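Aldehyde dehydrogenase 12 (Zea mays, PDB 6D97) catalyses the NAD-dependent oxidation of L-glutamate gamma-semialdehyde, the last step of proline catabolism in plants. Local coordinates at residues W59-F71 / A397-K409. Residues are numbered along the deposited sequence; the frame is centred on the assembly and turned at random.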
loop_
_atom_site.group_PDB
_atom_site.type_symbol
_atom_site.label_atom_id
_atom_site.label_comp_id
_atom_site.label_asym_id
_atom_site.label_seq_id
_atom_site.Cartn_x
_atom_site.Cartn_y
_atom_site.Cartn_z
ATOM N N TRP A 59 25.873 -43.442 -1.300
ATOM C CA TRP A 59 26.268 -42.286 -0.512
ATOM C C TRP A 59 27.508 -41.636 -1.114
ATOM O O TRP A 59 28.360 -42.306 -1.702
ATOM C CB TRP A 59 26.564 -42.681 0.938
ATOM C CG TRP A 59 25.405 -43.264 1.698
ATOM C CD1 TRP A 59 24.987 -44.566 1.693
ATOM C CD2 TRP A 59 24.538 -42.570 2.603
ATOM N NE1 TRP A 59 23.905 -44.720 2.528
ATOM C CE2 TRP A 59 23.612 -43.511 3.100
ATOM C CE3 TRP A 59 24.450 -41.242 3.036
ATOM C CZ2 TRP A 59 22.610 -43.165 4.007
ATOM C CZ3 TRP A 59 23.457 -40.902 3.936
ATOM C CH2 TRP A 59 22.550 -41.859 4.411
ATOM N N ASN A 60 27.604 -40.319 -0.955
ATOM C CA ASN A 60 28.783 -39.562 -1.352
ATOM C C ASN A 60 29.388 -38.902 -0.121
ATOM O O ASN A 60 28.661 -38.420 0.753
ATOM C CB ASN A 60 28.438 -38.506 -2.406
ATOM N N TRP A 61 30.717 -38.885 -0.051
ATOM C CA TRP A 61 31.418 -38.364 1.116
ATOM C C TRP A 61 31.808 -36.908 0.906
ATOM O O TRP A 61 32.371 -36.547 -0.134
ATOM C CB TRP A 61 32.664 -39.195 1.428
ATOM C CG TRP A 61 32.380 -40.492 2.139
ATOM C CD1 TRP A 61 32.424 -41.745 1.602
ATOM C CD2 TRP A 61 32.010 -40.660 3.515
ATOM N NE1 TRP A 61 32.111 -42.683 2.557
ATOM C CE2 TRP A 61 31.850 -42.044 3.739
ATOM C CE3 TRP A 61 31.804 -39.776 4.578
ATOM C CZ2 TRP A 61 31.489 -42.565 4.984
ATOM C CZ3 TRP A 61 31.444 -40.297 5.814
ATOM C CH2 TRP A 61 31.292 -41.679 6.006
ATOM N N ILE A 62 31.501 -36.079 1.898
ATOM C CA ILE A 62 31.973 -34.704 1.976
ATOM C C ILE A 62 33.192 -34.687 2.885
ATOM O O ILE A 62 33.186 -35.317 3.951
ATOM C CB ILE A 62 30.875 -33.768 2.513
ATOM C CG1 ILE A 62 29.619 -33.850 1.640
ATOM C CG2 ILE A 62 31.395 -32.340 2.628
ATOM C CD1 ILE A 62 29.855 -33.515 0.186
ATOM N N VAL A 63 34.239 -33.984 2.471
ATOM C CA VAL A 63 35.443 -33.900 3.290
ATOM C C VAL A 63 35.382 -32.653 4.158
ATOM O O VAL A 63 34.795 -31.628 3.791
ATOM C CB VAL A 63 36.730 -33.924 2.437
ATOM C CG1 VAL A 63 36.922 -35.296 1.805
ATOM C CG2 VAL A 63 36.711 -32.822 1.392
ATOM N N ASP A 64 35.988 -32.760 5.335
ATOM C CA ASP A 64 36.124 -31.633 6.251
ATOM C C ASP A 64 37.014 -30.579 5.607
ATOM O O ASP A 64 38.174 -30.873 5.287
ATOM C CB ASP A 64 36.709 -32.110 7.583
ATOM C CG ASP A 64 36.752 -31.019 8.653
ATOM O OD1 ASP A 64 36.897 -29.823 8.324
ATOM O OD2 ASP A 64 36.654 -31.372 9.847
ATOM N N PRO A 65 36.531 -29.350 5.408
ATOM C CA PRO A 65 37.358 -28.332 4.738
ATOM C C PRO A 65 38.628 -27.978 5.488
ATOM O O PRO A 65 39.510 -27.347 4.891
ATOM C CB PRO A 65 36.422 -27.119 4.646
ATOM C CG PRO A 65 35.043 -27.682 4.806
ATOM C CD PRO A 65 35.195 -28.835 5.748
ATOM N N LEU A 66 38.752 -28.348 6.762
ATOM C CA LEU A 66 39.933 -28.001 7.542
ATOM C C LEU A 66 40.991 -29.092 7.545
ATOM O O LEU A 66 42.156 -28.795 7.839
ATOM C CB LEU A 66 39.550 -27.680 8.992
ATOM C CG LEU A 66 38.868 -26.346 9.304
ATOM C CD1 LEU A 66 38.664 -26.203 10.804
ATOM C CD2 LEU A 66 39.688 -25.186 8.776
ATOM N N ASN A 67 40.628 -30.340 7.228
ATOM C CA ASN A 67 41.621 -31.406 7.298
ATOM C C ASN A 67 41.437 -32.541 6.296
ATOM O O ASN A 67 42.292 -33.429 6.264
ATOM C CB ASN A 67 41.661 -31.975 8.729
ATOM C CG ASN A 67 40.314 -32.499 9.190
ATOM O OD1 ASN A 67 39.533 -33.019 8.397
ATOM N ND2 ASN A 67 40.039 -32.365 10.483
ATOM N N GLY A 68 40.374 -32.567 5.489
ATOM C CA GLY A 68 40.204 -33.601 4.486
ATOM C C GLY A 68 39.517 -34.868 4.950
ATOM O O GLY A 68 39.299 -35.767 4.128
ATOM N N ASP A 69 39.176 -34.972 6.232
ATOM C CA ASP A 69 38.475 -36.144 6.740
ATOM C C ASP A 69 37.150 -36.344 6.013
ATOM O O ASP A 69 36.408 -35.390 5.771
ATOM C CB ASP A 69 38.205 -35.989 8.240
ATOM C CG ASP A 69 39.450 -36.153 9.090
ATOM O OD1 ASP A 69 40.514 -36.515 8.539
ATOM O OD2 ASP A 69 39.350 -35.926 10.319
ATOM N N LYS A 70 36.851 -37.595 5.667
ATOM C CA LYS A 70 35.498 -37.958 5.256
ATOM C C LYS A 70 34.586 -37.928 6.475
ATOM O O LYS A 70 34.449 -38.942 7.166
ATOM C CB LYS A 70 35.469 -39.351 4.619
ATOM C CG LYS A 70 36.091 -39.455 3.232
ATOM C CD LYS A 70 36.081 -40.905 2.738
ATOM C CE LYS A 70 36.535 -41.019 1.287
ATOM N NZ LYS A 70 36.467 -42.419 0.767
ATOM N N PHE A 71 33.958 -36.786 6.763
ATOM C CA PHE A 71 33.209 -36.652 8.005
ATOM C C PHE A 71 31.697 -36.537 7.834
ATOM O O PHE A 71 30.980 -36.577 8.838
ATOM C CB PHE A 71 33.748 -35.462 8.828
ATOM C CG PHE A 71 33.330 -34.089 8.341
ATOM C CD1 PHE A 71 33.130 -33.801 6.997
ATOM C CD2 PHE A 71 33.180 -33.065 9.265
ATOM C CE1 PHE A 71 32.759 -32.524 6.597
ATOM C CE2 PHE A 71 32.821 -31.794 8.875
ATOM C CZ PHE A 71 32.609 -31.521 7.540
ATOM N N ALA A 397 49.745 -20.636 5.530
ATOM C CA ALA A 397 50.729 -21.629 5.923
ATOM C C ALA A 397 50.235 -22.414 7.130
ATOM O O ALA A 397 49.302 -22.007 7.828
ATOM C CB ALA A 397 52.082 -20.981 6.243
ATOM N N ASN A 398 50.886 -23.555 7.360
ATOM C CA ASN A 398 50.641 -24.408 8.523
ATOM C C ASN A 398 49.164 -24.792 8.633
ATOM O O ASN A 398 48.487 -24.482 9.615
ATOM C CB ASN A 398 51.123 -23.726 9.808
ATOM C CG ASN A 398 52.439 -23.006 9.625
ATOM O OD1 ASN A 398 53.477 -23.631 9.405
ATOM N ND2 ASN A 398 52.407 -21.680 9.721
ATOM N N HIS A 399 48.667 -25.480 7.607
ATOM C CA HIS A 399 47.266 -25.874 7.591
ATOM C C HIS A 399 47.120 -27.223 6.898
ATOM O O HIS A 399 48.029 -27.699 6.214
ATOM C CB HIS A 399 46.398 -24.811 6.909
ATOM C CG HIS A 399 46.689 -24.630 5.453
ATOM N ND1 HIS A 399 46.257 -25.515 4.490
ATOM C CD2 HIS A 399 47.371 -23.663 4.796
ATOM C CE1 HIS A 399 46.657 -25.101 3.302
ATOM N NE2 HIS A 399 47.334 -23.978 3.459
ATOM N N SER A 400 45.952 -27.839 7.093
ATOM C CA SER A 400 45.639 -29.143 6.518
ATOM C C SER A 400 44.430 -29.066 5.587
ATOM O O SER A 400 43.710 -30.051 5.411
ATOM C CB SER A 400 45.402 -30.178 7.619
ATOM O OG SER A 400 46.590 -30.446 8.351
ATOM N N ILE A 401 44.194 -27.901 4.993
ATOM C CA ILE A 401 43.071 -27.701 4.080
ATOM C C ILE A 401 43.338 -28.488 2.802
ATOM O O ILE A 401 44.364 -28.262 2.142
ATOM C CB ILE A 401 42.847 -26.208 3.797
ATOM C CG1 ILE A 401 42.587 -25.468 5.108
ATOM C CG2 ILE A 401 41.680 -26.003 2.842
ATOM C CD1 ILE A 401 42.677 -23.960 4.996
ATOM N N PRO A 402 42.466 -29.427 2.432
ATOM C CA PRO A 402 42.696 -30.212 1.215
ATOM C C PRO A 402 42.787 -29.312 -0.006
ATOM O O PRO A 402 42.168 -28.248 -0.068
ATOM C CB PRO A 402 41.471 -31.134 1.148
ATOM C CG PRO A 402 40.437 -30.454 1.982
ATOM C CD PRO A 402 41.191 -29.772 3.081
ATOM N N LYS A 403 43.577 -29.753 -0.986
ATOM C CA LYS A 403 43.942 -28.873 -2.090
ATOM C C LYS A 403 42.765 -28.533 -2.996
ATOM O O LYS A 403 42.879 -27.602 -3.801
ATOM C CB LYS A 403 45.076 -29.497 -2.904
ATOM C CG LYS A 403 46.395 -29.599 -2.144
ATOM C CD LYS A 403 46.972 -28.224 -1.831
ATOM C CE LYS A 403 47.808 -27.695 -2.986
ATOM N NZ LYS A 403 48.015 -26.221 -2.892
ATOM N N ILE A 404 41.641 -29.249 -2.889
ATOM C CA ILE A 404 40.456 -28.859 -3.647
ATOM C C ILE A 404 39.950 -27.495 -3.207
ATOM O O ILE A 404 39.237 -26.825 -3.961
ATOM C CB ILE A 404 39.321 -29.903 -3.524
ATOM C CG1 ILE A 404 39.066 -30.266 -2.058
ATOM C CG2 ILE A 404 39.603 -31.127 -4.391
ATOM C CD1 ILE A 404 37.701 -30.889 -1.817
ATOM N N TYR A 405 40.294 -27.068 -1.997
ATOM C CA TYR A 405 39.849 -25.797 -1.450
ATOM C C TYR A 405 41.022 -24.832 -1.376
ATOM O O TYR A 405 42.155 -25.234 -1.090
ATOM C CB TYR A 405 39.235 -25.988 -0.062
ATOM C CG TYR A 405 38.024 -26.895 -0.061
ATOM C CD1 TYR A 405 37.164 -26.938 -1.155
ATOM C CD2 TYR A 405 37.744 -27.715 1.026
ATOM C CE1 TYR A 405 36.054 -27.762 -1.161
ATOM C CE2 TYR A 405 36.640 -28.548 1.025
ATOM C CZ TYR A 405 35.801 -28.564 -0.072
ATOM O OH TYR A 405 34.702 -29.386 -0.076
ATOM N N GLY A 406 40.747 -23.562 -1.643
ATOM C CA GLY A 406 41.781 -22.559 -1.564
ATOM C C GLY A 406 42.107 -22.173 -0.136
ATOM O O GLY A 406 41.310 -22.350 0.785
ATOM N N ALA A 407 43.314 -21.634 0.042
ATOM C CA ALA A 407 43.790 -21.201 1.358
ATOM C C ALA A 407 44.739 -20.026 1.122
ATOM O O ALA A 407 45.953 -20.203 0.994
ATOM C CB ALA A 407 44.470 -22.334 2.115
ATOM N N MET A 408 44.167 -18.828 1.076
ATOM C CA MET A 408 44.883 -17.622 0.692
ATOM C C MET A 408 44.812 -16.579 1.796
ATOM O O MET A 408 43.799 -16.459 2.493
ATOM C CB MET A 408 44.305 -17.033 -0.600
ATOM C CG MET A 408 44.774 -17.718 -1.870
ATOM S SD MET A 408 46.494 -17.343 -2.255
ATOM C CE MET A 408 46.424 -15.559 -2.414
ATOM N N LYS A 409 45.894 -15.826 1.946
ATOM C CA LYS A 409 45.848 -14.631 2.767
ATOM C C LYS A 409 44.970 -13.584 2.083
ATOM O O LYS A 409 44.857 -13.572 0.854
ATOM C CB LYS A 409 47.252 -14.072 2.983
ATOM C CG LYS A 409 48.197 -14.982 3.755
ATOM C CD LYS A 409 49.581 -14.359 3.868
ATOM C CE LYS A 409 50.512 -15.213 4.715
ATOM N NZ LYS A 409 51.889 -14.648 4.762
HETATM O O HOH W 1 33.559 -29.893 2.199
HETATM O O HOH W 2 43.613 -26.796 8.725
#
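Pro65 packs against Tyr405, Ile401 and Pro402 in the dense part of this contact, which lies away from the annotated sites. It joins the turn of hairpin segment 59-71, whose strand 60-63 is outermost within the chain in a four-stranded mixed sheet, to the loop between strands 388-391 and 411-414 of another sheet. Pro65 CA lies at the edge of the tyrosine ring, near its plane, 3.8 Å from Tyr405 CD2, and the proline ring crosses the phenol obliquely. The tyrosine turns its CG anti to its own carbonyl carbon (chi1 -61°), which directs the ring toward the hairpin. Ile401 CG2 presses on Pro65 O at 3.3 Å, and Pro402 CD also packs on that oxygen. Ile404 lays CD1 over one tyrosine face, offset toward the rim, and meets Val63 CG2 tip to tip at 3.9 Å; Pro402 CG is 4.5 Å from Val63 CG2. A type I turn from Pro402 to Tyr405 presents these three side chains to the hairpin.

At the more exposed end, side chains stand apart (Asn67 CB to Ser400 CB 4.3 Å) although backbones come close. Ser400 O receives a CA-H...O contact from Asn67 CA (3.1 Å, 144° at the hydrogen). It also lies 3.1 Å from Leu66 O, an acceptor pair without a bond; a water linking Leu66 O to Ser400 N gives Leu66 O a donor. Another water links Val63 O to Tyr405 OH.

The turn's N-H groups bond largely within it: Leu66 N to Asp64 OD1 (167°, an Asx turn), Asp69 N to Asn67 OD1, and Asn67 N and Gly68 N to Asp64 O; Asp64 OD2 salt-bridges Arg136. Direct cohesion across the contact therefore comes from apolar packing and a CA-H...O contact, with conventional hydrogen bonding relayed by water.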